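Local coordinates for aldose-aldose oxidoreductase (Caulobacter crescentus, PDB 5A04), which binds NADPH and glucose and probably oxidises one aldose while reducing another, with the nicotinamide cofactor carrying the hydride between them, at residues Ala137-Ala142 / Ala194-Gly199; Ile225-Leu230 / Glu325-Ala330; Tyr250-Ser253 / Trp258-Ile261; Gln288-Asn291 / Leu297-Leu300. All coordinates share one frame; numbering follows the deposited sequence.

Contact 1 of 4, residues Ala137-Ala142 / Ala194-Gly199; sequences AHNIEA and ARYLTG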
loop_
_atom_site.group_PDB
_atom_site.type_symbol
_atom_site.label_atom_id
_atom_site.label_comp_id
_atom_site.label_asym_id
_atom_site.label_seq_id
_atom_site.Cartn_x
_atom_site.Cartn_y
_atom_site.Cartn_z
ATOM N N ALA A 137 21.429 0.507 7.528
ATOM C CA ALA A 137 21.172 0.447 8.973
ATOM C C ALA A 137 19.697 0.313 9.345
ATOM O O ALA A 137 19.332 -0.503 10.203
ATOM C CB ALA A 137 21.757 1.695 9.656
ATOM N N HIS A 138 18.851 1.109 8.706
ATOM C CA HIS A 138 17.423 1.086 9.040
ATOM C C HIS A 138 16.773 -0.217 8.597
ATOM O O HIS A 138 15.941 -0.776 9.312
ATOM C CB HIS A 138 16.694 2.277 8.415
ATOM C CG HIS A 138 17.239 3.610 8.842
ATOM N ND1 HIS A 138 18.488 4.056 8.467
ATOM C CD2 HIS A 138 16.700 4.597 9.601
ATOM C CE1 HIS A 138 18.700 5.255 8.983
ATOM N NE2 HIS A 138 17.631 5.608 9.677
ATOM N N ASN A 139 17.144 -0.702 7.419
ATOM C CA ASN A 139 16.609 -1.982 6.943
ATOM C C ASN A 139 17.001 -3.128 7.868
ATOM O O ASN A 139 16.179 -3.977 8.215
ATOM C CB ASN A 139 17.083 -2.257 5.509
ATOM C CG ASN A 139 16.305 -1.466 4.489
ATOM O OD1 ASN A 139 15.318 -1.959 3.935
ATOM N ND2 ASN A 139 16.717 -0.223 4.247
ATOM N N ILE A 140 18.262 -3.149 8.281
ATOM C CA ILE A 140 18.732 -4.164 9.211
ATOM C C ILE A 140 17.933 -4.113 10.519
ATOM O O ILE A 140 17.514 -5.148 11.036
ATOM C CB ILE A 140 20.233 -3.994 9.476
ATOM C CG1 ILE A 140 21.013 -4.369 8.209
ATOM C CG2 ILE A 140 20.683 -4.862 10.636
ATOM C CD1 ILE A 140 22.482 -4.040 8.281
ATOM N N GLU A 141 17.680 -2.904 11.014
ATOM C CA GLU A 141 16.880 -2.715 12.229
ATOM C C GLU A 141 15.444 -3.251 12.076
ATOM O O GLU A 141 14.933 -3.915 12.977
ATOM C CB GLU A 141 16.849 -1.234 12.611
ATOM C CG GLU A 141 16.204 -0.956 13.972
ATOM C CD GLU A 141 17.169 -1.092 15.150
ATOM O OE1 GLU A 141 18.393 -1.229 14.942
ATOM O OE2 GLU A 141 16.691 -1.061 16.305
ATOM N N ALA A 142 14.812 -2.972 10.938
ATOM C CA ALA A 142 13.455 -3.475 10.670
ATOM C C ALA A 142 13.421 -5.001 10.646
ATOM O O ALA A 142 12.563 -5.632 11.266
ATOM C CB ALA A 142 12.927 -2.924 9.338
ATOM N N ALA A 194 9.595 -7.346 0.616
ATOM C CA ALA A 194 8.532 -8.212 1.132
ATOM C C ALA A 194 9.124 -9.560 1.538
ATOM O O ALA A 194 8.767 -10.120 2.577
ATOM C CB ALA A 194 7.428 -8.396 0.099
ATOM N N ARG A 195 10.064 -10.045 0.730
ATOM C CA ARG A 195 10.739 -11.305 1.013
ATOM C C ARG A 195 11.652 -11.219 2.239
ATOM O O ARG A 195 11.603 -12.113 3.085
ATOM C CB ARG A 195 11.539 -11.770 -0.215
ATOM C CG ARG A 195 10.629 -12.276 -1.374
ATOM C CD ARG A 195 11.424 -12.644 -2.653
ATOM N NE ARG A 195 12.430 -13.634 -2.299
ATOM C CZ ARG A 195 13.735 -13.397 -2.244
ATOM N NH1 ARG A 195 14.222 -12.222 -2.627
ATOM N NH2 ARG A 195 14.560 -14.356 -1.822
ATOM N N TYR A 196 12.477 -10.173 2.362
ATOM C CA TYR A 196 13.391 -10.179 3.510
ATOM C C TYR A 196 12.725 -9.723 4.803
ATOM O O TYR A 196 13.194 -10.072 5.885
ATOM C CB TYR A 196 14.698 -9.378 3.252
ATOM C CG TYR A 196 14.670 -7.889 2.927
ATOM C CD1 TYR A 196 14.279 -6.937 3.868
ATOM C CD2 TYR A 196 15.166 -7.435 1.706
ATOM C CE1 TYR A 196 14.317 -5.563 3.564
ATOM C CE2 TYR A 196 15.200 -6.079 1.391
ATOM C CZ TYR A 196 14.785 -5.150 2.324
ATOM O OH TYR A 196 14.841 -3.813 1.991
ATOM N N LEU A 197 11.613 -9.008 4.715
ATOM C CA LEU A 197 10.891 -8.641 5.939
ATOM C C LEU A 197 10.115 -9.847 6.483
ATOM O O LEU A 197 10.100 -10.093 7.695
ATOM C CB LEU A 197 9.956 -7.454 5.683
ATOM C CG LEU A 197 10.687 -6.146 5.373
ATOM C CD1 LEU A 197 9.707 -5.120 4.848
ATOM C CD2 LEU A 197 11.433 -5.590 6.614
ATOM N N THR A 198 9.475 -10.616 5.602
ATOM C CA THR A 198 8.763 -11.811 6.062
ATOM C C THR A 198 9.737 -12.941 6.342
ATOM O O THR A 198 9.472 -13.811 7.179
ATOM C CB THR A 198 7.726 -12.324 5.029
ATOM O OG1 THR A 198 8.402 -12.619 3.803
ATOM C CG2 THR A 198 6.647 -11.288 4.775
ATOM N N GLY A 199 10.856 -12.936 5.617
ATOM C CA GLY A 199 11.773 -14.064 5.617
ATOM C C GLY A 199 11.158 -15.273 4.934
ATOM O O GLY A 199 11.575 -16.411 5.161
#
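The phenol of Tyr-196 donates a hydrogen bond to the amide oxygen of Asn-139, with OH 2.7 Å from OD1, the one hydrogen bond between residues 137-142 and 194-199. The donor does not lie on a lone pair: it sits 41° above the carbonyl plane, and amide and ring stand 75° apart, with OD1 at the ring's edge. A methyl contact lies beside this bond, Ala-142 CB meeting Leu-197 CD2 at 4.1 Å. The Tyr-196 side chain starts between its backbone N and carbonyl carbon (chi1 60°), and from there the ring reaches across to helix 137-147. Further out, OD1 also bonds the hydroxyl of Tyr-250, while Asn-139 ND2 is held by Ala-264 O and Gln-136 OE1, so both ends of the amide are engaged and its rotation is fixed. The Tyr-250 side chain touches Tyr-196, Leu-197 and Ala-142, linking the two helices to strand 247-254 of the large mixed sheet. Arg-147, later on the first helix, bonds the carbonyl oxygens of Tyr-196 and Leu-197 at the second helix's C-terminal end. A buried amide oxygen is thus satisfied by two phenols, a polar join with an apolar methyl contact alongside.

Contact 2 of 4, residues Ile225-Leu230 / Glu325-Ala330; sequences INFQLL and EAIYRA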
loop_
_atom_site.group_PDB
_atom_site.type_symbol
_atom_site.label_atom_id
_atom_site.label_comp_id
_atom_site.label_asym_id
_atom_site.label_seq_id
_atom_site.Cartn_x
_atom_site.Cartn_y
_atom_site.Cartn_z
ATOM N N ILE A 225 2.960 -1.540 -12.374
ATOM C CA ILE A 225 2.470 -2.902 -12.169
ATOM C C ILE A 225 2.504 -3.193 -10.668
ATOM O O ILE A 225 3.556 -3.374 -10.050
ATOM C CB ILE A 225 3.256 -3.960 -13.016
ATOM C CG1 ILE A 225 2.652 -5.355 -12.813
ATOM C CG2 ILE A 225 4.780 -3.940 -12.733
ATOM C CD1 ILE A 225 3.172 -6.390 -13.831
ATOM N N ASN A 226 1.315 -3.169 -10.074
ATOM C CA ASN A 226 1.167 -3.369 -8.640
ATOM C C ASN A 226 0.845 -4.819 -8.394
ATOM O O ASN A 226 0.164 -5.451 -9.210
ATOM C CB ASN A 226 0.066 -2.465 -8.078
ATOM C CG ASN A 226 0.354 -0.998 -8.323
ATOM O OD1 ASN A 226 1.520 -0.595 -8.473
ATOM N ND2 ASN A 226 -0.702 -0.185 -8.363
ATOM N N PHE A 227 1.327 -5.366 -7.290
ATOM C CA PHE A 227 1.131 -6.789 -7.071
ATOM C C PHE A 227 0.865 -7.117 -5.618
ATOM O O PHE A 227 1.183 -6.341 -4.704
ATOM C CB PHE A 227 2.329 -7.602 -7.608
ATOM C CG PHE A 227 3.685 -7.117 -7.145
ATOM C CD1 PHE A 227 4.317 -6.043 -7.775
ATOM C CD2 PHE A 227 4.350 -7.777 -6.116
ATOM C CE1 PHE A 227 5.595 -5.609 -7.345
ATOM C CE2 PHE A 227 5.622 -7.358 -5.699
ATOM C CZ PHE A 227 6.237 -6.275 -6.312
ATOM N N GLN A 228 0.203 -8.255 -5.424
ATOM C CA GLN A 228 -0.097 -8.771 -4.098
ATOM C C GLN A 228 0.627 -10.090 -3.937
ATOM O O GLN A 228 0.674 -10.873 -4.884
ATOM C CB GLN A 228 -1.595 -9.010 -3.919
ATOM C CG GLN A 228 -2.454 -7.799 -4.197
ATOM C CD GLN A 228 -3.892 -8.060 -3.837
ATOM O OE1 GLN A 228 -4.573 -8.855 -4.499
ATOM N NE2 GLN A 228 -4.371 -7.407 -2.768
ATOM N N LEU A 229 1.167 -10.331 -2.746
ATOM C CA LEU A 229 1.808 -11.601 -2.423
ATOM C C LEU A 229 1.158 -12.227 -1.205
ATOM O O LEU A 229 0.846 -11.534 -0.232
ATOM C CB LEU A 229 3.308 -11.407 -2.147
ATOM C CG LEU A 229 4.132 -10.667 -3.205
ATOM C CD1 LEU A 229 5.542 -10.395 -2.692
ATOM C CD2 LEU A 229 4.185 -11.458 -4.500
ATOM N N LEU A 230 0.976 -13.544 -1.251
ATOM C CA LEU A 230 0.584 -14.301 -0.064
ATOM C C LEU A 230 1.716 -15.252 0.298
ATOM O O LEU A 230 2.316 -15.854 -0.594
ATOM C CB LEU A 230 -0.710 -15.080 -0.323
ATOM C CG LEU A 230 -1.236 -15.975 0.800
ATOM C CD1 LEU A 230 -1.697 -15.165 2.013
ATOM C CD2 LEU A 230 -2.388 -16.838 0.260
ATOM N N GLU A 325 8.497 -13.144 -12.878
ATOM C CA GLU A 325 7.808 -13.851 -13.966
ATOM C C GLU A 325 6.345 -14.101 -13.602
ATOM O O GLU A 325 5.453 -13.919 -14.445
ATOM C CB GLU A 325 8.521 -15.165 -14.295
ATOM C CG GLU A 325 9.836 -14.931 -15.045
ATOM C CD GLU A 325 10.359 -16.150 -15.795
ATOM O OE1 GLU A 325 9.711 -17.231 -15.733
ATOM O OE2 GLU A 325 11.429 -16.008 -16.443
ATOM N N ALA A 326 6.089 -14.479 -12.351
ATOM C CA ALA A 326 4.709 -14.748 -11.920
ATOM C C ALA A 326 3.865 -13.476 -11.865
ATOM O O ALA A 326 2.668 -13.514 -12.165
ATOM C CB ALA A 326 4.693 -15.453 -10.571
ATOM N N ILE A 327 4.470 -12.362 -11.449
ATOM C CA ILE A 327 3.774 -11.069 -11.429
ATOM C C ILE A 327 3.357 -10.674 -12.852
ATOM O O ILE A 327 2.211 -10.292 -13.090
ATOM C CB ILE A 327 4.648 -9.954 -10.798
ATOM C CG1 ILE A 327 4.874 -10.252 -9.312
ATOM C CG2 ILE A 327 3.998 -8.560 -11.003
ATOM C CD1 ILE A 327 6.098 -9.514 -8.711
ATOM N N TYR A 328 4.280 -10.776 -13.801
ATOM C CA TYR A 328 3.951 -10.428 -15.170
ATOM C C TYR A 328 2.836 -11.349 -15.695
ATOM O O TYR A 328 1.915 -10.895 -16.380
ATOM C CB TYR A 328 5.197 -10.513 -16.048
ATOM C CG TYR A 328 6.131 -9.318 -15.956
ATOM C CD1 TYR A 328 5.642 -8.016 -15.990
ATOM C CD2 TYR A 328 7.504 -9.501 -15.896
ATOM C CE1 TYR A 328 6.511 -6.919 -15.935
ATOM C CE2 TYR A 328 8.372 -8.430 -15.836
ATOM C CZ TYR A 328 7.874 -7.140 -15.866
ATOM O OH TYR A 328 8.755 -6.083 -15.830
ATOM N N ARG A 329 2.900 -12.625 -15.336
ATOM C CA ARG A 329 1.894 -13.578 -15.803
ATOM C C ARG A 329 0.535 -13.294 -15.169
ATOM O O ARG A 329 -0.496 -13.356 -15.845
ATOM C CB ARG A 329 2.318 -15.013 -15.507
ATOM C CG ARG A 329 1.294 -16.059 -15.953
ATOM C CD ARG A 329 1.892 -17.459 -15.883
ATOM N NE ARG A 329 3.166 -17.520 -16.608
ATOM C CZ ARG A 329 3.300 -17.833 -17.899
ATOM N NH1 ARG A 329 2.235 -18.132 -18.630
ATOM N NH2 ARG A 329 4.506 -17.853 -18.460
ATOM N N ALA A 330 0.538 -12.951 -13.882
ATOM C CA ALA A 330 -0.711 -12.672 -13.176
ATOM C C ALA A 330 -1.430 -11.478 -13.773
ATOM O O ALA A 330 -2.655 -11.485 -13.871
ATOM C CB ALA A 330 -0.450 -12.440 -11.676
#
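Ile-327, which has the most surface buried here, reaches from helix 314-333 to the sheet and lays its CD1 methyl over the ring of Phe-227. The methyl carbon lies 3.6 Å from the centroid of that ring and 13° off its normal, a CH-pi contact almost centred on one face. Its other branch, CG2, turns to Ile-225 and meets CD1 of that residue at 3.7 Å. With CG1 anti to the carbonyl carbon (chi1 -66°), Ile-327 spreads these two branches over two residues of the strand, one on the aromatic face and one on an aliphatic tip.

Ile-225 has its CG1 anti to the backbone N (chi1 -177°) and its chain extended beyond, which carries CD1 toward the helix. There the same methyl also meets Tyr-328, 3.7 Å from CD1 of the tyrosine, the two side chains crossing at about a right angle. The tyrosine hydroxyl is bonded elsewhere, to Glu-222. Ile-225 and Phe-227, alternate residues of the strand, face the helix, whereas Asn-226 and Gln-228 between them turn to the other side.

The helix segment crosses the strand segment at 112°, their axes 9.3 Å apart, as a helix covering one face of the mixed sheet of the C-terminal alpha/beta domain. Leu-183 of helix 182-198 touches Ile-225, Ile-327 and Tyr-328, and Ile-327 also packs on Val-205 and Ala-207 of strand 204-210. On the opposite face, Asn-226 and Gln-228 meet the second subunit, so this sheet lies between its own helices and the dimer partner.

Contact 3 of 4, residues Tyr250-Ser253 / Trp258-Ile261; sequences YRVS and WVEI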
loop_
_atom_site.group_PDB
_atom_site.type_symbol
_atom_site.label_atom_id
_atom_site.label_comp_id
_atom_site.label_asym_id
_atom_site.label_seq_id
_atom_site.Cartn_x
_atom_site.Cartn_y
_atom_site.Cartn_z
ATOM N N TYR A 250 8.392 1.281 2.990
ATOM C CA TYR A 250 7.595 0.138 3.398
ATOM C C TYR A 250 7.149 0.243 4.835
ATOM O O TYR A 250 7.786 0.924 5.645
ATOM C CB TYR A 250 8.344 -1.186 3.161
ATOM C CG TYR A 250 9.660 -1.450 3.872
ATOM C CD1 TYR A 250 9.722 -1.672 5.250
ATOM C CD2 TYR A 250 10.836 -1.573 3.137
ATOM C CE1 TYR A 250 10.935 -1.971 5.873
ATOM C CE2 TYR A 250 12.042 -1.872 3.749
ATOM C CZ TYR A 250 12.083 -2.079 5.111
ATOM O OH TYR A 250 13.299 -2.400 5.694
ATOM N N ARG A 251 6.013 -0.399 5.128
ATOM C CA ARG A 251 5.570 -0.612 6.498
ATOM C C ARG A 251 5.271 -2.094 6.672
ATOM O O ARG A 251 4.564 -2.683 5.846
ATOM C CB ARG A 251 4.323 0.213 6.842
ATOM C CG ARG A 251 3.877 -0.046 8.284
ATOM C CD ARG A 251 2.565 0.619 8.635
ATOM N NE ARG A 251 2.657 2.074 8.597
ATOM C CZ ARG A 251 1.684 2.887 8.993
ATOM N NH1 ARG A 251 0.536 2.387 9.449
ATOM N NH2 ARG A 251 1.853 4.198 8.927
ATOM N N VAL A 252 5.826 -2.699 7.716
ATOM C CA VAL A 252 5.502 -4.078 8.054
ATOM C C VAL A 252 4.735 -4.052 9.381
ATOM O O VAL A 252 5.125 -3.351 10.319
ATOM C CB VAL A 252 6.778 -4.979 8.118
ATOM C CG1 VAL A 252 7.884 -4.344 8.969
ATOM C CG2 VAL A 252 6.439 -6.406 8.597
ATOM N N SER A 253 3.611 -4.770 9.426
ATOM C CA SER A 253 2.715 -4.732 10.586
ATOM C C SER A 253 2.322 -6.126 11.061
ATOM O O SER A 253 2.120 -7.041 10.254
ATOM C CB SER A 253 1.428 -3.956 10.270
ATOM O OG SER A 253 1.673 -2.724 9.620
ATOM N N TRP A 258 3.859 -2.045 14.436
ATOM C CA TRP A 258 4.377 -1.941 13.081
ATOM C C TRP A 258 5.633 -1.077 13.024
ATOM O O TRP A 258 5.929 -0.312 13.952
ATOM C CB TRP A 258 3.289 -1.394 12.125
ATOM C CG TRP A 258 2.600 -0.095 12.537
ATOM C CD1 TRP A 258 1.348 0.033 13.078
ATOM C CD2 TRP A 258 3.103 1.245 12.383
ATOM N NE1 TRP A 258 1.057 1.361 13.296
ATOM C CE2 TRP A 258 2.113 2.124 12.873
ATOM C CE3 TRP A 258 4.297 1.782 11.887
ATOM C CZ2 TRP A 258 2.286 3.510 12.892
ATOM C CZ3 TRP A 258 4.466 3.155 11.903
ATOM C CH2 TRP A 258 3.467 4.005 12.407
ATOM N N VAL A 259 6.394 -1.232 11.948
ATOM C CA VAL A 259 7.551 -0.378 11.725
ATOM C C VAL A 259 7.601 -0.006 10.248
ATOM O O VAL A 259 7.281 -0.818 9.373
ATOM C CB VAL A 259 8.884 -1.058 12.181
ATOM C CG1 VAL A 259 9.064 -2.413 11.564
ATOM C CG2 VAL A 259 10.082 -0.170 11.875
ATOM N N GLU A 260 7.967 1.236 9.971
ATOM C CA GLU A 260 8.053 1.680 8.587
ATOM C C GLU A 260 9.318 2.486 8.363
ATOM O O GLU A 260 9.875 3.056 9.307
ATOM C CB GLU A 260 6.832 2.521 8.212
ATOM C CG GLU A 260 6.783 3.893 8.900
ATOM C CD GLU A 260 5.509 4.668 8.571
ATOM O OE1 GLU A 260 4.612 4.118 7.879
ATOM O OE2 GLU A 260 5.404 5.832 9.016
ATOM N N ILE A 261 9.761 2.522 7.112
ATOM C CA ILE A 261 10.885 3.358 6.697
ATOM C C ILE A 261 10.453 4.112 5.458
ATOM O O ILE A 261 9.895 3.519 4.525
ATOM C CB ILE A 261 12.165 2.537 6.382
ATOM C CG1 ILE A 261 12.327 1.374 7.356
ATOM C CG2 ILE A 261 13.414 3.444 6.404
ATOM C CD1 ILE A 261 13.553 0.501 7.059
#
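Arg-251 holds Glu-260 side-on in a salt bridge across the antiparallel hairpin of strands 247-254 and 257-261. Its NE and NH2 both bond OE1, NE at 2.9 Å, in the guanidinium plane but from one face of the carboxylate, the two planes 52° apart. The arginine chain leaves opposite its own N (chi1 179°) and bends at chi3, which lays the guanidinium flat on Trp-258: CZ is 3.8 Å from the centroid of the six-membered ring, the planes 4° apart, a stacked cation-pi pair. Each charge has a second partner: Arg-251 NH2 pairs with Asp-262 of the second subunit, and Glu-260 OE2 with Arg-273.

Beneath, the backbone is zipped by paired bonds at Tyr-250/Ile-261 and Val-252/Val-259, as between Val-252 N and Val-259 O at 2.9 Å; Arg-251/Glu-260 and Ser-253/Trp-258 are the non-hydrogen-bonded pairs. The charged and stacked groups share one face with Ser-253, at the subunit interface. The other, mostly apolar face packs against helix 137-147. There Tyr-250 and Ile-261 lie side by side, the phenol touching the isoleucine CD1 while its hydroxyl bonds Asn-139. Next to them two methyls are pressed unusually close, Val-252 CG1 lying 3.4 Å from Val-259 CG1.

Contact 4 of 4, residues Gln288-Asn291 / Leu297-Leu300; sequences QPKN and LDHL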
loop_
_atom_site.group_PDB
_atom_site.type_symbol
_atom_site.label_atom_id
_atom_site.label_comp_id
_atom_site.label_asym_id
_atom_site.label_seq_id
_atom_site.Cartn_x
_atom_site.Cartn_y
_atom_site.Cartn_z
ATOM N N GLN A 288 25.731 1.238 12.070
ATOM C CA GLN A 288 26.497 0.246 11.311
ATOM C C GLN A 288 27.936 0.729 11.153
ATOM O O GLN A 288 28.188 1.933 11.203
ATOM C CB GLN A 288 25.869 -0.012 9.933
ATOM C CG GLN A 288 24.522 -0.746 9.978
ATOM C CD GLN A 288 24.629 -2.169 10.516
ATOM O OE1 GLN A 288 25.483 -2.955 10.086
ATOM N NE2 GLN A 288 23.745 -2.515 11.446
ATOM N N PRO A 289 28.884 -0.208 10.960
ATOM C CA PRO A 289 30.297 0.187 10.860
ATOM C C PRO A 289 30.608 1.056 9.643
ATOM O O PRO A 289 31.545 1.853 9.684
ATOM C CB PRO A 289 31.048 -1.157 10.779
ATOM C CG PRO A 289 30.031 -2.200 10.579
ATOM C CD PRO A 289 28.713 -1.666 11.064
ATOM N N LYS A 290 29.838 0.913 8.572
ATOM C CA LYS A 290 30.091 1.712 7.384
ATOM C C LYS A 290 28.843 1.744 6.523
ATOM O O LYS A 290 27.886 1.001 6.774
ATOM C CB LYS A 290 31.290 1.168 6.602
ATOM C CG LYS A 290 31.073 -0.185 5.977
ATOM C CD LYS A 290 32.350 -0.707 5.310
ATOM C CE LYS A 290 33.367 -1.222 6.319
ATOM N NZ LYS A 290 33.353 -2.720 6.432
ATOM N N ASN A 291 28.861 2.622 5.528
ATOM C CA ASN A 291 27.700 2.862 4.680
ATOM C C ASN A 291 27.329 1.616 3.878
ATOM O O ASN A 291 28.155 0.714 3.696
ATOM C CB ASN A 291 27.974 4.036 3.739
ATOM C CG ASN A 291 29.027 3.702 2.689
ATOM O OD1 ASN A 291 28.717 3.089 1.671
ATOM N ND2 ASN A 291 30.282 4.096 2.938
ATOM N N LEU A 297 30.255 -4.039 -0.774
ATOM C CA LEU A 297 31.519 -4.406 -1.416
ATOM C C LEU A 297 32.339 -5.307 -0.502
ATOM O O LEU A 297 32.851 -6.347 -0.936
ATOM C CB LEU A 297 32.319 -3.148 -1.796
ATOM C CG LEU A 297 31.706 -2.239 -2.868
ATOM C CD1 LEU A 297 32.373 -0.871 -2.903
ATOM C CD2 LEU A 297 31.798 -2.897 -4.237
ATOM N N ASP A 298 32.460 -4.919 0.765
ATOM C CA ASP A 298 33.252 -5.699 1.705
ATOM C C ASP A 298 32.626 -7.054 2.008
ATOM O O ASP A 298 33.345 -8.000 2.311
ATOM C CB ASP A 298 33.464 -4.932 3.012
ATOM C CG ASP A 298 34.686 -4.010 2.969
ATOM O OD1 ASP A 298 35.519 -4.099 2.035
ATOM O OD2 ASP A 298 34.814 -3.184 3.896
ATOM N N HIS A 299 31.302 -7.162 1.920
ATOM C CA HIS A 299 30.665 -8.443 2.216
ATOM C C HIS A 299 31.169 -9.535 1.276
ATOM O O HIS A 299 31.507 -10.626 1.723
ATOM C CB HIS A 299 29.137 -8.354 2.120
ATOM C CG HIS A 299 28.438 -9.621 2.509
ATOM N ND1 HIS A 299 28.450 -10.111 3.798
ATOM C CD2 HIS A 299 27.705 -10.498 1.780
ATOM C CE1 HIS A 299 27.748 -11.232 3.848
ATOM N NE2 HIS A 299 27.291 -11.491 2.636
ATOM N N LEU A 300 31.216 -9.244 -0.022
ATOM C CA LEU A 300 31.652 -10.257 -0.978
ATOM C C LEU A 300 33.109 -10.616 -0.709
ATOM O O LEU A 300 33.469 -11.789 -0.652
ATOM C CB LEU A 300 31.470 -9.778 -2.421
ATOM C CG LEU A 300 31.932 -10.770 -3.499
ATOM C CD1 LEU A 300 31.322 -12.149 -3.267
ATOM C CD2 LEU A 300 31.567 -10.236 -4.882
#
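A single salt bridge makes this contact: Lys-290, in the loop before helix 292-306, puts its NZ 3.0 Å from OD2 of Asp-298 on that helix. The bond uses the anti lone pair of OD2, the one turned away from OD1, and the two side chains cross at about a right angle. The lysine chain bends at chi3 (76°) and again at chi4, which swings the ammonium round to the carboxylate and leaves CE 3.4 Å from OD2.

Further polar bonds tie both groups to residues 30-32, at the start of strand 32-38. Lys-290 NZ forms a second salt bridge, with Glu-30 OE1. Asp-298 OD2 takes the backbone N of Glu-30, while OD1 accepts from His-31 N and Ser-32 OG, so both carboxylate oxygens are occupied.

Helix capping adds a local bond: Asn-291 stands at the N-cap, its OD1 accepting from the backbone N of Ser-294. Packing on the acid is slight, with Cys-29 touching both Asp-298 and Leu-297.

One lysine between two carboxylates, and an aspartate fed by backbone and hydroxyl donors, would probably keep the buried Asp-298 ionised while joining helix 292-306 to the Rossmann domain at the start of strand 32-38.

How the contacts relate
Contacts 1, 2 and 3 are buried: contact 3 lies within the large mixed sheet, and contacts 1 and 2 involve helices that pack on it. Contact 4 is partly buried and looks to the nucleotide-binding domain. Tyr-250 bridges contacts 1 and 3, while helix 182-198, part of contact 1, also packs on contact 2. Contacts 2 and 3 have centres about 21 Å apart and both touch the second subunit, but contact 2 is wholly apolar across its segments while contact 3 combines backbone pairing with ionic and cation-pi bonds. Across its segments contact 4 rests on one hydrogen-bonded salt bridge; Gln-288 in its loop packs on Ala-137 and Ile-140, linking it to contact 1.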